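Local coordinates for SspB protein (Streptomyces clavuligerus, PDB 6JUF) that probably acts as a metal-dependent DNase in the SspABCD-SspE system, a bacterial anti-phage defence that senses DNA phosphorothioation, at residues Leu50-Lys54 against Asn55-Ala59; Ile252-Ala255 against Arg256-Asn259; Phe268-Glu272 against Ala273-Ala277. All coordinates share one frame; numbering follows the deposited sequence.

Contact 1 of 3, residues Leu50-Lys54 against Asn55-Ala59; sequences LGVGK and NMVYA
Val52, Gly53 and Met56 meet in the short turn that joins helix 46-50 to helix 57-66. Gly51, with positive phi, is the C-prime residue of a Schellman motif closing the first helix. The chain then turns within a few residues into the second.

The Met56 side chain folds back over this turn. Met56 CB lies 3.4 Å from Gly53 O and also touches Val52 CB. CG lies beside the backbone N of its own residue (chi1 -62°), and the chain beyond it is extended. Met56 CG passes Gly53 O at 4.1 Å. Met56 SD reaches the Gly53 amide, where Gly53 N gives it a weak hydrogen bond of 3.5 Å. Met56 N in turn donates to Gly53 O at 2.8 Å, from well above the carbonyl plane (58° out of it). Met56 thus bonds to both the N and the O of Gly53, one bond weak.

Val57 makes the apolar side of the turn. Val57 CG1 meets Leu50 CD1 at 4.0 Å, and Val57 CG2 meets Val52 CG2. Both pairs cross at about a right angle. Trp26 of helix 24-34 packs against Val52 and Met56. Asn55 lies close to Glu18, a magnesium-binding residue, though no magnesium is bound to this chain.

A water bridges the start of helix 57-66: it donates to Lys54 O at 2.9 Å and accepts from Tyr58 N at 3.1 Å.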
ATOM      1  N   LEU B  50       0.445 -14.823  14.096  1.00 12.28           N
ATOM      2  CA  LEU B  50       0.537 -14.201  12.764  1.00 11.36           C
ATOM      3  C   LEU B  50      -0.219 -12.863  12.778  1.00 12.77           C
ATOM      4  O   LEU B  50      -0.129 -12.065  11.836  1.00 14.67           O
ATOM      5  CB  LEU B  50      -0.063 -15.104  11.662  1.00 11.14           C
ATOM      6  CG  LEU B  50       0.571 -16.481  11.439  1.00 12.90           C
ATOM      7  CD1 LEU B  50      -0.372 -17.397  10.682  1.00 12.89           C
ATOM      8  CD2 LEU B  50       1.910 -16.352  10.776  1.00 14.25           C
ATOM      9  N   GLY B  51      -1.011 -12.635  13.809  1.00 14.67           N
ATOM     10  CA  GLY B  51      -1.853 -11.463  13.913  1.00 15.39           C
ATOM     11  C   GLY B  51      -2.916 -11.370  12.845  1.00 13.74           C
ATOM     12  O   GLY B  51      -3.145 -10.289  12.291  1.00 17.34           O
ATOM     13  N   VAL B  52      -3.563 -12.479  12.564  1.00 14.54           N
ATOM     14  CA  VAL B  52      -4.671 -12.542  11.601  1.00 13.80           C
ATOM     15  C   VAL B  52      -5.831 -13.330  12.219  1.00 14.16           C
ATOM     16  O   VAL B  52      -5.679 -14.065  13.217  1.00 15.53           O
ATOM     17  CB  VAL B  52      -4.212 -13.184  10.241  1.00 12.62           C
ATOM     18  CG1 VAL B  52      -2.983 -12.427   9.715  1.00 12.37           C
ATOM     19  CG2 VAL B  52      -3.818 -14.669  10.397  1.00 14.02           C
ATOM     20  N   GLY B  53      -6.999 -13.168  11.604  1.00 15.01           N
ATOM     21  CA  GLY B  53      -8.168 -13.943  11.979  1.00 12.28           C
ATOM     22  C   GLY B  53      -8.022 -15.422  11.620  1.00 14.72           C
ATOM     23  O   GLY B  53      -7.304 -15.784  10.725  1.00 15.39           O
ATOM     24  N   LYS B  54      -8.742 -16.275  12.380  1.00 14.25           N
ATOM     25  CA  LYS B  54      -8.770 -17.694  12.087  1.00 14.84           C
ATOM     26  C   LYS B  54      -9.041 -18.009  10.569  1.00 13.97           C
ATOM     27  O   LYS B  54      -8.360 -18.872   9.968  1.00 17.04           O
ATOM     28  CB  LYS B  54      -9.747 -18.357  13.091  1.00 17.50           C
ATOM     29  CG  LYS B  54      -9.899 -19.858  13.038  1.00 22.60           C
ATOM     30  CD  LYS B  54      -8.601 -20.572  13.423  1.00 29.34           C
ATOM     31  CE  LYS B  54      -8.635 -21.180  14.817  1.00 40.14           C
ATOM     32  NZ  LYS B  54      -9.565 -20.495  15.771  1.00 45.94           N
ATOM     33  N   ASN B  55      -9.984 -17.260   9.953  1.00 13.13           N
ATOM     34  CA  ASN B  55     -10.335 -17.558   8.550  1.00 14.63           C
ATOM     35  C   ASN B  55      -9.325 -16.954   7.583  1.00 14.65           C
ATOM     36  O   ASN B  55      -9.459 -17.145   6.393  1.00 19.93           O
ATOM     37  CB  ASN B  55     -11.748 -17.082   8.213  1.00 19.67           C
ATOM     38  CG  ASN B  55     -11.911 -15.608   8.378  1.00 22.19           C
ATOM     39  OD1 ASN B  55     -11.269 -14.996   9.238  1.00 17.58           O
ATOM     40  ND2 ASN B  55     -12.741 -15.007   7.559  1.00 23.60           N
ATOM     41  N   MET B  56      -8.312 -16.265   8.119  1.00 11.02           N
ATOM     42  CA  MET B  56      -7.250 -15.655   7.265  1.00 10.09           C
ATOM     43  C   MET B  56      -5.920 -16.428   7.221  1.00  9.41           C
ATOM     44  O   MET B  56      -5.065 -16.181   6.349  1.00 10.29           O
ATOM     45  CB  MET B  56      -6.992 -14.209   7.699  1.00 12.25           C
ATOM     46  CG  MET B  56      -8.189 -13.325   7.548  1.00 12.12           C
ATOM     47  SD  MET B  56      -7.818 -11.814   8.477  1.00 15.27           S
ATOM     48  CE  MET B  56      -9.455 -11.103   8.444  1.00 16.74           C
ATOM     49  N   VAL B  57      -5.770 -17.430   8.111  1.00  8.25           N
ATOM     50  CA  VAL B  57      -4.487 -18.146   8.185  1.00  9.45           C
ATOM     51  C   VAL B  57      -4.091 -18.802   6.859  1.00  7.91           C
ATOM     52  O   VAL B  57      -2.964 -18.674   6.389  1.00  8.99           O
ATOM     53  CB  VAL B  57      -4.440 -19.130   9.363  1.00  9.43           C
ATOM     54  CG1 VAL B  57      -3.125 -19.924   9.353  1.00 10.21           C
ATOM     55  CG2 VAL B  57      -4.679 -18.413  10.725  1.00  9.56           C
ATOM     56  N   TYR B  58      -5.011 -19.559   6.292  1.00  8.43           N
ATOM     57  CA  TYR B  58      -4.713 -20.249   5.058  1.00  8.96           C
ATOM     58  C   TYR B  58      -4.431 -19.294   3.885  1.00  9.97           C
ATOM     59  O   TYR B  58      -3.506 -19.510   3.118  1.00  9.88           O
ATOM     60  CB  TYR B  58      -5.801 -21.276   4.704  1.00 10.09           C
ATOM     61  CG  TYR B  58      -5.187 -22.329   3.872  1.00  9.52           C
ATOM     62  CD1 TYR B  58      -4.715 -23.461   4.486  1.00 13.04           C
ATOM     63  CD2 TYR B  58      -5.043 -22.178   2.468  1.00 11.56           C
ATOM     64  CE1 TYR B  58      -4.108 -24.425   3.789  1.00 12.65           C
ATOM     65  CE2 TYR B  58      -4.407 -23.186   1.726  1.00 12.64           C
ATOM     66  CZ  TYR B  58      -3.958 -24.297   2.429  1.00 16.84           C
ATOM     67  OH  TYR B  58      -3.383 -25.333   1.740  1.00 36.86           O
ATOM     68  N   ALA B  59      -5.242 -18.251   3.777  1.00  8.29           N
ATOM     69  CA  ALA B  59      -5.022 -17.256   2.712  1.00  8.23           C
ATOM     70  C   ALA B  59      -3.619 -16.653   2.831  1.00  8.04           C
ATOM     71  O   ALA B  59      -2.918 -16.478   1.849  1.00  9.06           O
ATOM     72  CB  ALA B  59      -6.097 -16.181   2.751  1.00  9.25           C
TER
HETATM   73  O   HOH W   1      -7.705 -20.276   7.563  1.00 11.46           O

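Contact 2 of 3, residues Ile252-Ala255 against Arg256-Asn259; sequences ISLA and RLAN
Ser253 OG accepts a hydrogen bond from Arg256 N at 3.1 Å. The N-H points at the oxygen with an angle of 158°. Ser253 OG sits between its own backbone N and carbonyl carbon (chi1 67°), which turns it to the amide three residues on. The Arg256 chain runs past the same oxygen, with Arg256 CG 3.2 Å from Ser253 OG.

Ile252 supplies the apolar part. Ile252 CD1 lies over the centre of one face of the Arg256 guanidinium, 3.9 Å above the plane. Ile252 CG1 stands over the same face, nearer NH1. The two side chains cross at about a right angle. Ile252 CD1 also touches Leu257 CD2, so this methyl group packs between a charged group and a leucine.

This is a helix N-cap at a strand-to-helix junction. Strand 250-253 ends at Ser253, the N-cap residue, and helix 254-259 follows at once. Ser253 uses its backbone too: Leu257 N donates to Ser253 O at 3.0 Å. Ala258 N then bonds Leu254 O. The bond from Asn259 N to Ala255 O is weak.

Further out, a water in the guanidinium plane, at its edge, accepts from Arg256 NH1 at 3.3 Å and from Ser253 N. Arg256 NE forms a salt bridge with Glu260, which helps fix the rotation of the flat group. Backbone bonds from Ile252 to Leu300 and from Leu254 to Arg298 tie the junction to strand 298-302, its antiparallel neighbour in the sheet. Cys238 of helix 231-243 and Leu279 of helix 272-285 pack on Leu257.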
ATOM      1  N   ILE B 252      16.643 -14.908 -27.415  1.00 13.61           N
ATOM      2  CA  ILE B 252      15.185 -15.012 -27.503  1.00 12.56           C
ATOM      3  C   ILE B 252      14.657 -13.781 -28.242  1.00 14.05           C
ATOM      4  O   ILE B 252      15.127 -12.671 -28.030  1.00 13.21           O
ATOM      5  CB  ILE B 252      14.526 -15.090 -26.080  1.00 14.55           C
ATOM      6  CG1 ILE B 252      12.998 -15.172 -26.189  1.00 15.27           C
ATOM      7  CG2 ILE B 252      14.956 -13.927 -25.219  1.00 16.49           C
ATOM      8  CD1 ILE B 252      12.337 -15.725 -24.914  1.00 13.30           C
ATOM      9  N   SER B 253      13.705 -14.004 -29.139  1.00 14.65           N
ATOM     10  CA  SER B 253      13.289 -12.943 -30.026  1.00 15.80           C
ATOM     11  C   SER B 253      12.412 -11.950 -29.289  1.00 14.75           C
ATOM     12  O   SER B 253      11.739 -12.318 -28.303  1.00 13.22           O
ATOM     13  CB  SER B 253      12.506 -13.562 -31.197  1.00 14.89           C
ATOM     14  OG  SER B 253      11.270 -14.117 -30.745  1.00 17.22           O
ATOM     15  N   LEU B 254      12.461 -10.691 -29.711  1.00 13.81           N
ATOM     16  CA  LEU B 254      11.565  -9.671 -29.167  1.00 13.87           C
ATOM     17  C   LEU B 254      10.093 -10.043 -29.403  1.00 15.27           C
ATOM     18  O   LEU B 254       9.253  -9.756 -28.567  1.00 13.61           O
ATOM     19  CB  LEU B 254      11.878  -8.279 -29.694  1.00 19.47           C
ATOM     20  CG  LEU B 254      12.886  -7.434 -28.911  1.00 20.21           C
ATOM     21  CD1 LEU B 254      12.167  -6.842 -27.679  1.00 24.02           C
ATOM     22  CD2 LEU B 254      14.093  -8.238 -28.452  1.00 24.78           C
ATOM     23  N   ALA B 255       9.784 -10.642 -30.542  1.00 15.43           N
ATOM     24  CA  ALA B 255       8.400 -11.036 -30.826  1.00 16.55           C
ATOM     25  C   ALA B 255       7.876 -12.018 -29.781  1.00 16.34           C
ATOM     26  O   ALA B 255       6.716 -11.882 -29.332  1.00 15.50           O
ATOM     27  CB  ALA B 255       8.335 -11.688 -32.228  1.00 18.16           C
ATOM     28  N   ARG B 256       8.691 -13.009 -29.400  1.00 13.71           N
ATOM     29  CA  ARG B 256       8.307 -13.957 -28.330  1.00 14.02           C
ATOM     30  C   ARG B 256       8.204 -13.257 -26.979  1.00 14.13           C
ATOM     31  O   ARG B 256       7.251 -13.500 -26.218  1.00 15.31           O
ATOM     32  CB  ARG B 256       9.293 -15.099 -28.222  1.00 15.99           C
ATOM     33  CG  ARG B 256       9.149 -16.137 -29.357  1.00 17.60           C
ATOM     34  CD  ARG B 256      10.233 -17.188 -29.229  1.00 18.06           C
ATOM     35  NE  ARG B 256      10.068 -17.904 -27.961  1.00 18.76           N
ATOM     36  CZ  ARG B 256      11.007 -18.612 -27.341  1.00 23.63           C
ATOM     37  NH1 ARG B 256      12.238 -18.727 -27.847  1.00 22.80           N
ATOM     38  NH2 ARG B 256      10.705 -19.207 -26.180  1.00 21.44           N
ATOM     39  N   LEU B 257       9.178 -12.398 -26.658  1.00 11.35           N
ATOM     40  CA  LEU B 257       9.045 -11.644 -25.399  1.00 12.11           C
ATOM     41  C   LEU B 257       7.758 -10.815 -25.301  1.00 10.94           C
ATOM     42  O   LEU B 257       7.141 -10.740 -24.225  1.00 12.54           O
ATOM     43  CB  LEU B 257      10.262 -10.751 -25.134  1.00 11.52           C
ATOM     44  CG  LEU B 257      11.588 -11.480 -24.834  1.00 11.34           C
ATOM     45  CD1 LEU B 257      12.711 -10.440 -24.914  1.00 11.19           C
ATOM     46  CD2 LEU B 257      11.571 -12.187 -23.464  1.00 10.67           C
ATOM     47  N   ALA B 258       7.353 -10.204 -26.409  1.00 13.53           N
ATOM     48  CA  ALA B 258       6.175  -9.371 -26.467  1.00 11.67           C
ATOM     49  C   ALA B 258       4.898 -10.194 -26.514  1.00 14.38           C
ATOM     50  O   ALA B 258       3.890  -9.692 -26.031  1.00 16.31           O
ATOM     51  CB  ALA B 258       6.240  -8.495 -27.731  1.00 13.13           C
ATOM     52  N   ASN B 259       4.914 -11.379 -27.166  1.00 12.92           N
ATOM     53  CA  ASN B 259       3.640 -12.038 -27.499  1.00 15.57           C
ATOM     54  C   ASN B 259       3.375 -13.437 -26.921  1.00 13.51           C
ATOM     55  O   ASN B 259       2.208 -13.896 -26.918  1.00 14.29           O
ATOM     56  CB  ASN B 259       3.507 -12.118 -29.014  1.00 15.28           C
ATOM     57  CG  ASN B 259       3.540 -10.748 -29.650  1.00 22.21           C
ATOM     58  OD1 ASN B 259       2.797  -9.882 -29.280  1.00 28.21           O
ATOM     59  ND2 ASN B 259       4.441 -10.543 -30.575  1.00 32.71           N
TER
HETATM   60  O   HOH W   2      13.597 -16.962 -30.275  1.00 13.27           O

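Contact 3 of 3, residues Phe268-Glu272 against Ala273-Ala277; sequences FRIRE and ADIAA
The backbone from Ile270 to Arg271 is extended and turns helical at Glu272, and Arg271 O accepts from Ile275 N at 3.1 Å. Arg271 is the N-cap residue of helix 272-285. Asp274 is the N3 residue, and its carboxylate takes the N-H of Arg271: one half of a capping box. The Arg271 carbonyl also receives a weak bond from Asp274 N. One residue on, Ala276 N donates to Glu272 O at 2.9 Å.

The side chain of Asp274 bends back to the start of the helix. Arg271 N donates to Asp274 OD2 at 2.9 Å. The oxygen is met on its anti side, 21° out of the carboxylate plane. Asp274 CG lies beside its own backbone N and anti to the carbonyl carbon (chi1 -62°), which carries the carboxylate towards the N-terminal end of the helix. A negative group there would be expected to interact well with the helix dipole.

The Arg271 side chain runs alongside that of Asp274, pointing the same way. Arg271 CB lies 3.2 Å from Asp274 OD2. The charged groups do not touch: Arg271 NE is 5.1 Å from Asp274 OD2, and the guanidinium and carboxylate planes are 36° apart. Any charge attraction between them is therefore probably modest.

On the buried side, Ile270 crosses Ile275 at about a right angle. Ile234 of helix 231-243 packs on Ile270, and Cys238 of the same helix on Ile275. The turn before the cap is held through Arg269, which bonds to Phe135 O and Ser141 OG, while Arg226 donates to its carbonyl. Between the two isoleucines, Ile270 CD1 presses on Ile275 CG1 at 3.5 Å, tighter than usual for two carbons.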
ATOM      1  N   PHE B 268       3.123  -8.035 -18.194  1.00  8.96           N
ATOM      2  CA  PHE B 268       3.149  -6.612 -17.830  1.00  8.76           C
ATOM      3  C   PHE B 268       2.244  -5.764 -18.710  1.00  9.88           C
ATOM      4  O   PHE B 268       2.120  -4.561 -18.463  1.00  9.00           O
ATOM      5  CB  PHE B 268       4.584  -6.041 -17.848  1.00  7.58           C
ATOM      6  CG  PHE B 268       5.556  -6.756 -16.911  1.00  9.20           C
ATOM      7  CD1 PHE B 268       5.129  -7.213 -15.646  1.00  9.48           C
ATOM      8  CD2 PHE B 268       6.900  -6.825 -17.222  1.00  9.36           C
ATOM      9  CE1 PHE B 268       6.041  -7.776 -14.732  1.00 10.71           C
ATOM     10  CE2 PHE B 268       7.824  -7.387 -16.316  1.00  9.49           C
ATOM     11  CZ  PHE B 268       7.395  -7.833 -15.061  1.00  9.09           C
ATOM     12  N   ARG B 269       1.693  -6.352 -19.763  1.00 11.70           N
ATOM     13  CA  ARG B 269       0.811  -5.662 -20.716  1.00 13.28           C
ATOM     14  C   ARG B 269       1.557  -4.460 -21.302  1.00 10.83           C
ATOM     15  O   ARG B 269       1.109  -3.306 -21.204  1.00 10.88           O
ATOM     16  CB  ARG B 269      -0.587  -5.364 -20.095  1.00 13.45           C
ATOM     17  CG  ARG B 269      -1.412  -6.643 -19.826  1.00 13.37           C
ATOM     18  CD  ARG B 269      -1.329  -7.626 -21.003  1.00 13.99           C
ATOM     19  NE  ARG B 269      -2.020  -8.919 -20.784  1.00 16.47           N
ATOM     20  CZ  ARG B 269      -3.285  -9.132 -21.104  1.00 14.59           C
ATOM     21  NH1 ARG B 269      -3.998  -8.120 -21.622  1.00 16.88           N
ATOM     22  NH2 ARG B 269      -3.841 -10.323 -20.876  1.00 15.10           N
ATOM     23  N   ILE B 270       2.749  -4.732 -21.817  1.00 11.90           N
ATOM     24  CA  ILE B 270       3.575  -3.720 -22.514  1.00 12.55           C
ATOM     25  C   ILE B 270       3.842  -4.157 -23.942  1.00 11.81           C
ATOM     26  O   ILE B 270       3.809  -5.342 -24.247  1.00 15.80           O
ATOM     27  CB  ILE B 270       4.892  -3.438 -21.755  1.00 12.79           C
ATOM     28  CG1 ILE B 270       5.700  -4.756 -21.584  1.00 13.71           C
ATOM     29  CG2 ILE B 270       4.525  -2.735 -20.422  1.00 14.63           C
ATOM     30  CD1 ILE B 270       7.072  -4.549 -20.935  1.00 16.75           C
ATOM     31  N   ARG B 271       4.054  -3.164 -24.814  1.00 14.93           N
ATOM     32  CA  ARG B 271       4.295  -3.388 -26.234  1.00 16.51           C
ATOM     33  C   ARG B 271       5.725  -3.833 -26.540  1.00 14.77           C
ATOM     34  O   ARG B 271       6.624  -3.563 -25.757  1.00 13.38           O
ATOM     35  CB  ARG B 271       3.989  -2.094 -26.988  1.00 18.50           C
ATOM     36  CG  ARG B 271       2.525  -1.725 -26.884  1.00 25.60           C
ATOM     37  CD  ARG B 271       2.109  -0.697 -27.919  1.00 34.70           C
ATOM     38  NE  ARG B 271       1.003   0.138 -27.428  1.00 49.07           N
ATOM     39  CZ  ARG B 271      -0.235  -0.282 -27.149  1.00 46.15           C
ATOM     40  NH1 ARG B 271      -0.586  -1.560 -27.293  1.00 46.52           N
ATOM     41  NH2 ARG B 271      -1.137   0.586 -26.710  1.00 47.92           N
ATOM     42  N   GLU B 272       5.921  -4.504 -27.653  1.00 16.60           N
ATOM     43  CA  GLU B 272       7.258  -4.902 -28.107  1.00 16.70           C
ATOM     44  C   GLU B 272       8.235  -3.739 -28.080  1.00 16.09           C
ATOM     45  O   GLU B 272       9.383  -3.960 -27.707  1.00 13.04           O
ATOM     46  CB  GLU B 272       7.204  -5.501 -29.529  1.00 17.98           C
ATOM     47  CG  GLU B 272       8.452  -6.281 -29.888  1.00 15.86           C
ATOM     48  CD  GLU B 272       8.318  -6.962 -31.231  1.00 21.71           C
ATOM     49  OE1 GLU B 272       7.355  -7.744 -31.454  1.00 24.36           O
ATOM     50  OE2 GLU B 272       9.195  -6.724 -32.045  1.00 29.18           O
ATOM     51  N   ALA B 273       7.806  -2.536 -28.494  1.00 15.92           N
ATOM     52  CA  ALA B 273       8.670  -1.343 -28.570  1.00 17.44           C
ATOM     53  C   ALA B 273       9.152  -1.020 -27.177  1.00 14.29           C
ATOM     54  O   ALA B 273      10.294  -0.587 -26.983  1.00 16.13           O
ATOM     55  CB  ALA B 273       7.922  -0.116 -29.152  1.00 18.06           C
ATOM     56  N   ASP B 274       8.268  -1.170 -26.198  1.00 14.13           N
ATOM     57  CA  ASP B 274       8.571  -0.850 -24.808  1.00 14.51           C
ATOM     58  C   ASP B 274       9.618  -1.831 -24.252  1.00 12.80           C
ATOM     59  O   ASP B 274      10.509  -1.452 -23.477  1.00 12.43           O
ATOM     60  CB  ASP B 274       7.299  -0.994 -23.956  1.00 16.29           C
ATOM     61  CG  ASP B 274       6.214  -0.041 -24.375  1.00 22.22           C
ATOM     62  OD1 ASP B 274       6.556   1.122 -24.664  1.00 20.66           O
ATOM     63  OD2 ASP B 274       5.033  -0.473 -24.397  1.00 25.89           O
ATOM     64  N   ILE B 275       9.460  -3.100 -24.588  1.00 11.24           N
ATOM     65  CA  ILE B 275      10.421  -4.107 -24.174  1.00  8.77           C
ATOM     66  C   ILE B 275      11.769  -3.815 -24.845  1.00 11.93           C
ATOM     67  O   ILE B 275      12.818  -3.933 -24.218  1.00 12.20           O
ATOM     68  CB  ILE B 275       9.915  -5.499 -24.538  1.00 11.67           C
ATOM     69  CG1 ILE B 275       8.639  -5.853 -23.742  1.00 11.88           C
ATOM     70  CG2 ILE B 275      10.959  -6.557 -24.292  1.00 13.58           C
ATOM     71  CD1 ILE B 275       7.908  -7.056 -24.323  1.00 13.52           C
ATOM     72  N   ALA B 276      11.741  -3.450 -26.125  1.00 10.44           N
ATOM     73  CA  ALA B 276      13.011  -3.146 -26.815  1.00 13.80           C
ATOM     74  C   ALA B 276      13.717  -1.985 -26.177  1.00 14.03           C
ATOM     75  O   ALA B 276      14.941  -2.004 -26.008  1.00 12.41           O
ATOM     76  CB  ALA B 276      12.716  -2.824 -28.282  1.00 14.76           C
ATOM     77  N   ALA B 277      12.956  -0.954 -25.842  1.00 11.84           N
ATOM     78  CA  ALA B 277      13.575   0.255 -25.261  1.00 13.86           C
ATOM     79  C   ALA B 277      14.206  -0.035 -23.904  1.00 14.17           C
ATOM     80  O   ALA B 277      15.312   0.465 -23.598  1.00 15.73           O
ATOM     81  CB  ALA B 277      12.592   1.400 -25.162  1.00 15.18           C
TER

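Contacts 2 and 3 are neighbours, with centres about 10 Å apart. Both lie at helix starts, and the two helices pack on each other. Ala258 CB meets Glu272 CB at 3.6 Å, and Leu254 CD1 meets Ile275 CG2 at 3.6 Å. Helix 231-243 backs both. Contact 1 sits on the opposite side of the chain's centre. Its centre is about 41 Å from that of contact 2 and about 38 Å from that of contact 3. It is the one near the magnesium-binding Glu18, whose side chain is about 5 Å from that of Asn55. Contacts 2 and 3 lie away from that site.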